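Local atomic coordinates of hypothetical protein TM1010 (Thermotoga maritima, PDB entry 2F4P), a protein that is of unknown function but belongs to the cupin superfamily, built on a compact antiparallel beta-barrel fold. Residues A[104-109]-A[141-146]. Residues are numbered along the deposited sequence; the frame is centred on the assembly and turned at random.
Sequences VHWHGA and RKATEG
Trp106 pushes the benzene end of its indole edge-on against the methyl of Ala143, with CZ2 lying 3.7 Å from CB and the methyl close to the ring plane. This apolar contact joins strand 105-109 of the cupin beta-barrel to the last turn of the C-terminal helix 137-144, which packs against the outside of the barrel. With CG between the backbone N and the carbonyl carbon (chi1 63°), the indole is carried from the outer side of the strand toward the helix, its ring plane nearly perpendicular to the plane through CA, CB and CG (chi2 -88°). Next along the same edge, CH2 of Trp106 meets the Thr144 methyl CG2 more loosely, at 4.4 Å. The Thr144 hydroxyl is engaged within its own helix, where OG1 hydrogen-bonds to the carbonyl of Tyr140, while the Tyr140 hydroxyl bonds to the carbonyl O of Ala109 and gives helix and strand a second, polar link. On the strand side, NE1 of Trp106 is hydrogen-bonded to the side chain of Gln82 on the adjoining strand 78-83, which helps fix the rotation of the buried indole; Trp63 meets it edge-to-face. His105 and His107 point to the other side of the strand, and NE2 of His107 hydrogen-bonds an unidentified ligand. The helix ends at Thr144, where Arg141 O accepts both Thr144 N at 3.1 Å and Glu145 N at 2.7 Å.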
ATOM      1  N   VAL A 104       4.593  -7.870  19.018  1.00 34.55           N
ATOM      2  CA  VAL A 104       4.956  -6.585  19.605  1.00 34.66           C
ATOM      3  C   VAL A 104       6.210  -6.050  18.930  1.00 34.78           C
ATOM      4  O   VAL A 104       7.191  -6.773  18.786  1.00 35.19           O
ATOM      5  CB  VAL A 104       5.066  -6.666  21.135  1.00 35.18           C
ATOM      6  CG1 VAL A 104       5.577  -5.306  21.692  1.00 35.87           C
ATOM      7  CG2 VAL A 104       3.711  -7.048  21.734  1.00 39.72           C
ATOM      8  N   HIS A 105       6.164  -4.808  18.448  1.00 34.52           N
ATOM      9  CA  HIS A 105       7.271  -4.303  17.612  1.00 35.36           C
ATOM     10  C   HIS A 105       7.284  -2.768  17.654  1.00 34.88           C
ATOM     11  O   HIS A 105       6.362  -2.125  18.189  1.00 35.44           O
ATOM     12  CB  HIS A 105       7.059  -4.753  16.174  1.00 35.20           C
ATOM     13  CG  HIS A 105       5.884  -4.085  15.547  1.00 38.65           C
ATOM     14  ND1 HIS A 105       4.595  -4.519  15.778  1.00 47.77           N
ATOM     15  CD2 HIS A 105       5.782  -2.952  14.820  1.00 43.53           C
ATOM     16  CE1 HIS A 105       3.752  -3.709  15.165  1.00 46.33           C
ATOM     17  NE2 HIS A 105       4.445  -2.748  14.588  1.00 39.06           N
ATOM     18  N   TRP A 106       8.350  -2.196  17.149  1.00 35.80           N
ATOM     19  CA  TRP A 106       8.343  -0.764  16.819  1.00 34.79           C
ATOM     20  C   TRP A 106       8.978  -0.607  15.466  1.00 35.93           C
ATOM     21  O   TRP A 106       9.696  -1.511  15.001  1.00 35.59           O
ATOM     22  CB  TRP A 106       9.082   0.066  17.865  1.00 35.96           C
ATOM     23  CG  TRP A 106      10.551  -0.236  17.991  1.00 33.21           C
ATOM     24  CD1 TRP A 106      11.104  -1.179  18.786  1.00 38.52           C
ATOM     25  CD2 TRP A 106      11.642   0.407  17.308  1.00 36.01           C
ATOM     26  NE1 TRP A 106      12.470  -1.160  18.664  1.00 35.83           N
ATOM     27  CE2 TRP A 106      12.831  -0.207  17.754  1.00 38.24           C
ATOM     28  CE3 TRP A 106      11.737   1.471  16.392  1.00 37.87           C
ATOM     29  CZ2 TRP A 106      14.108   0.194  17.311  1.00 41.15           C
ATOM     30  CZ3 TRP A 106      12.998   1.866  15.939  1.00 39.77           C
ATOM     31  CH2 TRP A 106      14.168   1.234  16.402  1.00 36.33           C
ATOM     32  N   HIS A 107       8.706   0.529  14.827  1.00 36.40           N
ATOM     33  CA  HIS A 107       9.471   0.903  13.641  1.00 34.38           C
ATOM     34  C   HIS A 107       9.741   2.390  13.653  1.00 34.20           C
ATOM     35  O   HIS A 107       9.076   3.156  14.341  1.00 35.24           O
ATOM     36  CB  HIS A 107       8.760   0.477  12.331  1.00 35.28           C
ATOM     37  CG  HIS A 107       7.297   0.808  12.262  1.00 33.89           C
ATOM     38  ND1 HIS A 107       6.807   1.831  11.472  1.00 40.46           N
ATOM     39  CD2 HIS A 107       6.222   0.238  12.844  1.00 38.77           C
ATOM     40  CE1 HIS A 107       5.496   1.894  11.601  1.00 37.27           C
ATOM     41  NE2 HIS A 107       5.115   0.950  12.442  1.00 45.53           N
ATOM     42  N   GLY A 108      10.698   2.810  12.846  1.00 33.65           N
ATOM     43  CA  GLY A 108      11.006   4.224  12.801  1.00 36.03           C
ATOM     44  C   GLY A 108      12.225   4.534  11.999  1.00 34.76           C
ATOM     45  O   GLY A 108      12.794   3.677  11.344  1.00 34.54           O
ATOM     46  N   ALA A 109      12.654   5.789  12.083  1.00 36.32           N
ATOM     47  CA  ALA A 109      13.730   6.248  11.243  1.00 34.34           C
ATOM     48  C   ALA A 109      15.059   5.856  11.827  1.00 36.39           C
ATOM     49  O   ALA A 109      15.183   5.543  13.019  1.00 38.10           O
ATOM     50  CB  ALA A 109      13.661   7.740  11.081  1.00 35.64           C
ATOM     51  N   ARG A 141      19.329   3.292  20.782  1.00 35.70           N
ATOM     52  CA  ARG A 141      20.763   3.347  20.534  1.00 36.58           C
ATOM     53  C   ARG A 141      21.288   1.937  20.244  1.00 36.96           C
ATOM     54  O   ARG A 141      21.974   1.723  19.244  1.00 35.43           O
ATOM     55  CB  ARG A 141      21.472   3.955  21.741  1.00 36.17           C
ATOM     56  CG  ARG A 141      22.982   4.159  21.585  1.00 36.85           C
ATOM     57  CD  ARG A 141      23.580   4.712  22.873  1.00 38.53           C
ATOM     58  NE  ARG A 141      22.986   4.100  24.062  1.00 40.60           N
ATOM     59  CZ  ARG A 141      23.254   2.873  24.515  1.00 42.96           C
ATOM     60  NH1 ARG A 141      24.124   2.080  23.885  1.00 41.27           N
ATOM     61  NH2 ARG A 141      22.640   2.434  25.613  1.00 41.09           N
ATOM     62  N   LYS A 142      20.936   0.969  21.089  1.00 37.04           N
ATOM     63  CA  LYS A 142      21.451  -0.394  20.904  1.00 38.60           C
ATOM     64  C   LYS A 142      20.965  -0.996  19.597  1.00 36.60           C
ATOM     65  O   LYS A 142      21.706  -1.702  18.926  1.00 37.21           O
ATOM     66  CB  LYS A 142      21.082  -1.314  22.063  1.00 38.57           C
ATOM     67  CG  LYS A 142      21.878  -1.096  23.313  1.00 40.73           C
ATOM     68  CD  LYS A 142      21.457  -2.084  24.391  1.00 40.96           C
ATOM     69  N   ALA A 143      19.720  -0.702  19.241  1.00 36.76           N
ATOM     70  CA  ALA A 143      19.158  -1.135  17.982  1.00 37.34           C
ATOM     71  C   ALA A 143      19.815  -0.511  16.763  1.00 37.96           C
ATOM     72  O   ALA A 143      19.951  -1.182  15.742  1.00 37.30           O
ATOM     73  CB  ALA A 143      17.636  -0.882  17.957  1.00 39.17           C
ATOM     74  N   THR A 144      20.241   0.743  16.871  1.00 36.45           N
ATOM     75  CA  THR A 144      20.614   1.530  15.690  1.00 38.37           C
ATOM     76  C   THR A 144      22.067   1.984  15.600  1.00 39.75           C
ATOM     77  O   THR A 144      22.577   2.181  14.500  1.00 38.64           O
ATOM     78  CB  THR A 144      19.747   2.806  15.590  1.00 39.03           C
ATOM     79  OG1 THR A 144      20.005   3.665  16.710  1.00 39.88           O
ATOM     80  CG2 THR A 144      18.291   2.447  15.552  1.00 41.50           C
ATOM     81  N   GLU A 145      22.725   2.187  16.734  1.00 42.55           N
ATOM     82  CA  GLU A 145      24.059   2.782  16.727  1.00 43.12           C
ATOM     83  C   GLU A 145      25.014   1.967  15.856  1.00 44.47           C
ATOM     84  O   GLU A 145      25.089   0.740  15.986  1.00 44.09           O
ATOM     85  CB  GLU A 145      24.624   2.911  18.149  1.00 45.45           C
ATOM     86  N   GLY A 146      25.714   2.662  14.953  1.00 44.51           N
ATOM     87  CA  GLY A 146      26.685   2.041  14.047  1.00 44.18           C
ATOM     88  C   GLY A 146      26.125   1.214  12.894  1.00 44.87           C
ATOM     89  O   GLY A 146      26.888   0.537  12.205  1.00 43.73           O
TER